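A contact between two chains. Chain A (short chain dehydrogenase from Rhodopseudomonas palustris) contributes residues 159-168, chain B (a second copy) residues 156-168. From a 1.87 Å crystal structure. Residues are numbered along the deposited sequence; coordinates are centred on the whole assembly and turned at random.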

ATOM      1  N   LYS A 159       5.500  -8.753  13.173  1.00 16.37           N
ATOM      2  CA  LYS A 159       5.479  -7.302  12.901  1.00 20.19           C
ATOM      3  C   LYS A 159       4.237  -6.838  12.132  1.00 18.94           C
ATOM      4  O   LYS A 159       3.654  -5.794  12.456  1.00 20.31           O
ATOM      5  CB  LYS A 159       6.770  -6.833  12.194  1.00 23.23           C
ATOM      6  CG  LYS A 159       8.066  -7.018  12.995  1.00 19.13           C
ATOM      7  CD  LYS A 159       8.013  -6.466  14.418  1.00 20.23           C
ATOM      8  CE  LYS A 159       8.099  -4.956  14.470  1.00 25.10           C
ATOM      9  NZ  LYS A 159       8.475  -4.485  15.835  1.00 18.63           N
ATOM     10  N   PHE A 160       3.830  -7.611  11.125  1.00 16.16           N
ATOM     11  CA  PHE A 160       2.550  -7.380  10.431  1.00 17.90           C
ATOM     12  C   PHE A 160       1.401  -7.458  11.441  1.00 15.51           C
ATOM     13  O   PHE A 160       0.543  -6.567  11.500  1.00 27.37           O
ATOM     14  CB  PHE A 160       2.309  -8.442   9.356  1.00 17.98           C
ATOM     15  CG  PHE A 160       2.857  -8.094   8.002  1.00 19.61           C
ATOM     16  CD1 PHE A 160       4.211  -7.821   7.802  1.00  9.65           C
ATOM     17  CD2 PHE A 160       2.032  -8.098   6.907  1.00  7.56           C
ATOM     18  CE1 PHE A 160       4.719  -7.547   6.505  1.00 12.83           C
ATOM     19  CE2 PHE A 160       2.519  -7.821   5.614  1.00 18.10           C
ATOM     20  CZ  PHE A 160       3.876  -7.542   5.424  1.00 18.86           C
ATOM     21  N   GLY A 161       1.413  -8.532  12.229  1.00 17.95           N
ATOM     22  CA  GLY A 161       0.458  -8.752  13.298  1.00 22.69           C
ATOM     23  C   GLY A 161       0.327  -7.552  14.209  1.00 16.37           C
ATOM     24  O   GLY A 161      -0.781  -7.107  14.488  1.00 21.21           O
ATOM     25  N   LEU A 162       1.455  -7.007  14.646  1.00 16.40           N
ATOM     26  CA  LEU A 162       1.435  -5.844  15.521  1.00 16.31           C
ATOM     27  C   LEU A 162       0.894  -4.584  14.834  1.00 17.16           C
ATOM     28  O   LEU A 162       0.182  -3.766  15.461  1.00 19.77           O
ATOM     29  CB  LEU A 162       2.849  -5.591  16.057  1.00 13.39           C
ATOM     30  CG  LEU A 162       2.961  -4.440  17.051  1.00 15.89           C
ATOM     31  CD1 LEU A 162       2.358  -4.815  18.358  1.00 18.17           C
ATOM     32  CD2 LEU A 162       4.434  -4.103  17.204  1.00 11.74           C
ATOM     33  N   ARG A 163       1.239  -4.416  13.551  1.00 12.11           N
ATOM     34  CA  ARG A 163       0.766  -3.275  12.758  1.00 14.88           C
ATOM     35  C   ARG A 163      -0.761  -3.285  12.716  1.00 17.70           C
ATOM     36  O   ARG A 163      -1.426  -2.245  12.886  1.00 17.18           O
ATOM     37  CB  ARG A 163       1.357  -3.327  11.342  1.00  9.36           C
ATOM     38  CG  ARG A 163       0.817  -2.253  10.408  1.00 21.37           C
ATOM     39  CD  ARG A 163       1.620  -2.155   9.120  1.00 17.70           C
ATOM     40  NE  ARG A 163       1.363  -0.862   8.481  1.00 19.97           N
ATOM     41  CZ  ARG A 163       0.654  -0.689   7.370  1.00 31.25           C
ATOM     42  NH1 ARG A 163       0.142  -1.728   6.714  1.00 20.21           N
ATOM     43  NH2 ARG A 163       0.472   0.539   6.908  1.00 25.90           N
ATOM     44  N   ALA A 164      -1.308  -4.482  12.538  1.00 15.01           N
ATOM     45  CA  ALA A 164      -2.760  -4.683  12.494  1.00 14.03           C
ATOM     46  C   ALA A 164      -3.447  -4.358  13.814  1.00 15.43           C
ATOM     47  O   ALA A 164      -4.538  -3.790  13.818  1.00 17.50           O
ATOM     48  CB  ALA A 164      -3.060  -6.068  12.113  1.00 15.34           C
ATOM     49  N   VAL A 165      -2.824  -4.761  14.922  1.00 14.72           N
ATOM     50  CA  VAL A 165      -3.320  -4.459  16.261  1.00 20.07           C
ATOM     51  C   VAL A 165      -3.377  -2.943  16.399  1.00 16.93           C
ATOM     52  O   VAL A 165      -4.402  -2.386  16.826  1.00 21.96           O
ATOM     53  CB  VAL A 165      -2.398  -5.054  17.370  1.00 22.99           C
ATOM     54  CG1 VAL A 165      -2.811  -4.562  18.738  1.00 20.60           C
ATOM     55  CG2 VAL A 165      -2.431  -6.562  17.358  1.00 20.89           C
ATOM     56  N   ALA A 166      -2.279  -2.282  16.018  1.00 18.78           N
ATOM     57  CA  ALA A 166      -2.177  -0.818  16.079  1.00 16.47           C
ATOM     58  C   ALA A 166      -3.258  -0.139  15.235  1.00 23.25           C
ATOM     59  O   ALA A 166      -3.937   0.757  15.721  1.00 18.32           O
ATOM     60  CB  ALA A 166      -0.782  -0.364  15.667  1.00 17.20           C
ATOM     61  N   GLN A 167      -3.453  -0.624  14.007  1.00 16.56           N
ATOM     62  CA  GLN A 167      -4.513  -0.146  13.112  1.00 14.90           C
ATOM     63  C   GLN A 167      -5.926  -0.219  13.732  1.00 20.04           C
ATOM     64  O   GLN A 167      -6.592   0.799  13.832  1.00 23.20           O
ATOM     65  CB  GLN A 167      -4.463  -0.862  11.758  1.00 18.19           C
ATOM     66  CG  GLN A 167      -3.523  -0.224  10.770  1.00 18.05           C
ATOM     67  CD  GLN A 167      -3.560  -0.837   9.383  1.00 20.60           C
ATOM     68  OE1 GLN A 167      -4.497  -1.541   9.019  1.00 20.45           O
ATOM     69  NE2 GLN A 167      -2.525  -0.575   8.602  1.00 25.65           N
ATOM     70  N   SER A 168      -6.340  -1.409  14.173  1.00 18.29           N
ATOM     71  CA  SER A 168      -7.642  -1.627  14.811  1.00 15.99           C
ATOM     72  C   SER A 168      -7.847  -0.819  16.077  1.00 20.41           C
ATOM     73  O   SER A 168      -8.911  -0.246  16.296  1.00 18.98           O
ATOM     74  CB  SER A 168      -7.814  -3.101  15.121  1.00 19.41           C
ATOM     75  OG  SER A 168      -7.773  -3.821  13.897  1.00 16.66           O
TER
ATOM     76  N   ALA B 156      -7.560  -9.266  12.280  1.00 14.95           N
ATOM     77  CA  ALA B 156      -6.635  -8.594  11.394  1.00 18.44           C
ATOM     78  C   ALA B 156      -5.186  -8.947  11.772  1.00 20.61           C
ATOM     79  O   ALA B 156      -4.346  -9.111  10.888  1.00 15.30           O
ATOM     80  CB  ALA B 156      -6.851  -7.079  11.419  1.00 18.36           C
ATOM     81  N   SER B 157      -4.898  -9.107  13.063  1.00 15.59           N
ATOM     82  CA  SER B 157      -3.513  -9.443  13.466  1.00 13.86           C
ATOM     83  C   SER B 157      -3.075 -10.763  12.864  1.00 18.01           C
ATOM     84  O   SER B 157      -1.978 -10.881  12.302  1.00 18.19           O
ATOM     85  CB  SER B 157      -3.364  -9.511  14.970  1.00 16.68           C
ATOM     86  OG  SER B 157      -2.001  -9.712  15.292  1.00 15.71           O
ATOM     87  N   ALA B 158      -3.959 -11.749  12.955  1.00 21.03           N
ATOM     88  CA  ALA B 158      -3.700 -13.064  12.385  1.00 18.38           C
ATOM     89  C   ALA B 158      -3.691 -13.042  10.853  1.00 20.19           C
ATOM     90  O   ALA B 158      -2.873 -13.729  10.247  1.00 18.27           O
ATOM     91  CB  ALA B 158      -4.719 -14.067  12.898  1.00 19.50           C
ATOM     92  N   LYS B 159      -4.598 -12.288  10.220  1.00 19.43           N
ATOM     93  CA  LYS B 159      -4.607 -12.196   8.739  1.00 19.22           C
ATOM     94  C   LYS B 159      -3.383 -11.460   8.144  1.00 17.63           C
ATOM     95  O   LYS B 159      -2.806 -11.919   7.153  1.00 21.11           O
ATOM     96  CB  LYS B 159      -5.927 -11.625   8.186  1.00 19.99           C
ATOM     97  CG  LYS B 159      -7.179 -12.403   8.582  1.00 17.97           C
ATOM     98  CD  LYS B 159      -7.188 -13.872   8.120  1.00 17.72           C
ATOM     99  CE  LYS B 159      -7.125 -14.012   6.637  1.00 17.56           C
ATOM    100  NZ  LYS B 159      -7.390 -15.430   6.250  1.00 24.38           N
ATOM    101  N   PHE B 160      -2.984 -10.357   8.775  1.00 16.04           N
ATOM    102  CA  PHE B 160      -1.751  -9.639   8.431  1.00 15.89           C
ATOM    103  C   PHE B 160      -0.584 -10.599   8.601  1.00 16.75           C
ATOM    104  O   PHE B 160       0.277 -10.700   7.728  1.00 22.94           O
ATOM    105  CB  PHE B 160      -1.534  -8.468   9.379  1.00 15.90           C
ATOM    106  CG  PHE B 160      -2.122  -7.161   8.919  1.00  8.65           C
ATOM    107  CD1 PHE B 160      -3.487  -7.030   8.656  1.00 12.60           C
ATOM    108  CD2 PHE B 160      -1.325  -6.019   8.882  1.00 12.36           C
ATOM    109  CE1 PHE B 160      -4.010  -5.790   8.300  1.00 10.47           C
ATOM    110  CE2 PHE B 160      -1.839  -4.807   8.522  1.00 17.32           C
ATOM    111  CZ  PHE B 160      -3.194  -4.685   8.257  1.00 16.67           C
ATOM    112  N   GLY B 161      -0.582 -11.315   9.724  1.00 17.34           N
ATOM    113  CA  GLY B 161       0.463 -12.298  10.034  1.00 17.74           C
ATOM    114  C   GLY B 161       0.568 -13.362   8.956  1.00 11.56           C
ATOM    115  O   GLY B 161       1.670 -13.700   8.521  1.00 21.60           O
ATOM    116  N   LEU B 162      -0.579 -13.881   8.507  1.00 19.61           N
ATOM    117  CA  LEU B 162      -0.590 -14.854   7.395  1.00 16.00           C
ATOM    118  C   LEU B 162      -0.025 -14.259   6.075  1.00 18.69           C
ATOM    119  O   LEU B 162       0.724 -14.922   5.327  1.00 20.23           O
ATOM    120  CB  LEU B 162      -2.022 -15.406   7.170  1.00 16.96           C
ATOM    121  CG  LEU B 162      -2.092 -16.560   6.155  1.00 21.30           C
ATOM    122  CD1 LEU B 162      -1.398 -17.779   6.717  1.00 20.59           C
ATOM    123  CD2 LEU B 162      -3.541 -16.886   5.770  1.00 16.76           C
ATOM    124  N   ARG B 163      -0.390 -13.010   5.790  1.00 17.60           N
ATOM    125  CA  ARG B 163       0.080 -12.314   4.592  1.00 16.96           C
ATOM    126  C   ARG B 163       1.604 -12.196   4.600  1.00 20.85           C
ATOM    127  O   ARG B 163       2.258 -12.490   3.599  1.00 21.74           O
ATOM    128  CB  ARG B 163      -0.569 -10.927   4.502  1.00 18.64           C
ATOM    129  CG  ARG B 163      -0.235 -10.184   3.233  1.00 22.46           C
ATOM    130  CD  ARG B 163      -1.012  -8.887   3.179  1.00 19.97           C
ATOM    131  NE  ARG B 163      -0.804  -8.253   1.881  1.00 20.87           N
ATOM    132  CZ  ARG B 163      -0.168  -7.103   1.705  1.00 29.47           C
ATOM    133  NH1 ARG B 163       0.325  -6.442   2.747  1.00 23.01           N
ATOM    134  NH2 ARG B 163      -0.038  -6.611   0.480  1.00 27.20           N
ATOM    135  N   ALA B 164       2.178 -11.802   5.736  1.00  9.83           N
ATOM    136  CA  ALA B 164       3.654 -11.772   5.840  1.00 13.25           C
ATOM    137  C   ALA B 164       4.320 -13.119   5.593  1.00 16.97           C
ATOM    138  O   ALA B 164       5.404 -13.181   4.980  1.00 20.62           O
ATOM    139  CB  ALA B 164       4.056 -11.282   7.169  1.00 15.29           C
ATOM    140  N   VAL B 165       3.706 -14.184   6.102  1.00 19.27           N
ATOM    141  CA  VAL B 165       4.261 -15.529   5.960  1.00 21.90           C
ATOM    142  C   VAL B 165       4.293 -15.848   4.470  1.00 21.08           C
ATOM    143  O   VAL B 165       5.331 -16.257   3.942  1.00 19.63           O
ATOM    144  CB  VAL B 165       3.457 -16.583   6.793  1.00 25.25           C
ATOM    145  CG1 VAL B 165       3.757 -18.014   6.350  1.00 16.48           C
ATOM    146  CG2 VAL B 165       3.745 -16.436   8.282  1.00 18.05           C
ATOM    147  N   ALA B 166       3.165 -15.601   3.799  1.00 15.04           N
ATOM    148  CA  ALA B 166       3.044 -15.763   2.348  1.00 20.07           C
ATOM    149  C   ALA B 166       4.086 -14.948   1.575  1.00 23.28           C
ATOM    150  O   ALA B 166       4.771 -15.507   0.730  1.00 19.44           O
ATOM    151  CB  ALA B 166       1.626 -15.434   1.878  1.00 18.28           C
ATOM    152  N   GLN B 167       4.246 -13.658   1.905  1.00 20.76           N
ATOM    153  CA  GLN B 167       5.232 -12.794   1.243  1.00 20.40           C
ATOM    154  C   GLN B 167       6.638 -13.339   1.384  1.00 23.35           C
ATOM    155  O   GLN B 167       7.355 -13.460   0.390  1.00 26.86           O
ATOM    156  CB  GLN B 167       5.191 -11.369   1.797  1.00 18.18           C
ATOM    157  CG  GLN B 167       3.966 -10.574   1.415  1.00 23.08           C
ATOM    158  CD  GLN B 167       4.152  -9.101   1.689  1.00 17.58           C
ATOM    159  OE1 GLN B 167       5.207  -8.682   2.185  1.00 27.97           O
ATOM    160  NE2 GLN B 167       3.137  -8.307   1.383  1.00 27.05           N
ATOM    161  N   SER B 168       7.015 -13.682   2.614  1.00 22.17           N
ATOM    162  CA  SER B 168       8.339 -14.225   2.912  1.00 23.41           C
ATOM    163  C   SER B 168       8.602 -15.570   2.246  1.00 26.83           C
ATOM    164  O   SER B 168       9.731 -15.864   1.822  1.00 25.79           O
ATOM    165  CB  SER B 168       8.499 -14.376   4.416  1.00 27.66           C
ATOM    166  OG  SER B 168       8.565 -13.105   5.031  1.00 24.24           O
TER

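This is a close, roughly antiparallel packing of the same helix from two copies of one protein, held mainly by reciprocal phenylalanine-alanine contacts and tied by one hydrogen bond between the two stretches. The helix axes approach to 7.2 Å, with 148° between their N-to-C directions, and the two stretches together bury 531 Å².

The pairing centres on A:Phe160 and B:Phe160. The two CA atoms lie 5.3 Å apart, and CB of A:Phe160 is 3.8 Å from CB of B:Phe160. From there each ring extends over the opposing helix and enters a hole, formed by B:Gly161, B:Arg163, B:Ala164 and B:Gln167 around A:Phe160 and by A:Gly161, A:Arg163, A:Ala164 and A:Gln167 around B:Phe160. Within each hole an alanine methyl covers one ring face: CB of B:Ala164 stands 3.6 Å from the centroid of the A:Phe160 ring, 15° off its normal, and CB of A:Ala164 stands 3.5 Å from the centroid of the B:Phe160 ring, 14° off. Short distance and small angle together place both methyls over a ring face, as a CH-pi contact requires. Around the A:Phe160 ring, NH1 of B:Arg163 lies at the edge, 3.9 Å from CE2.

At A:Gly161 the backbones come close. CA of A:Gly161 is 4.0 Å from CA of B:Ser157 and makes a CA-H...O contact with O of B:Ser157 at 3.4 Å, with 137° at the hydrogen. An ideal CB on A:Gly161 would fall 3.1 Å from OG of B:Ser157, a tight fit. That hydroxyl donates to O of A:Gly161, OG to O 3.0 Å; the same carbonyl also accepts the helical bond from N of A:Val165 at 3.1 Å.

Near B:Ala156, CB of A:Ala164 extends the apolar packing, 4.0 Å from CB of B:Ala156. The CA-to-CB bonds of A:Lys159 and B:Lys159 point away, and neither residue touches the other stretch.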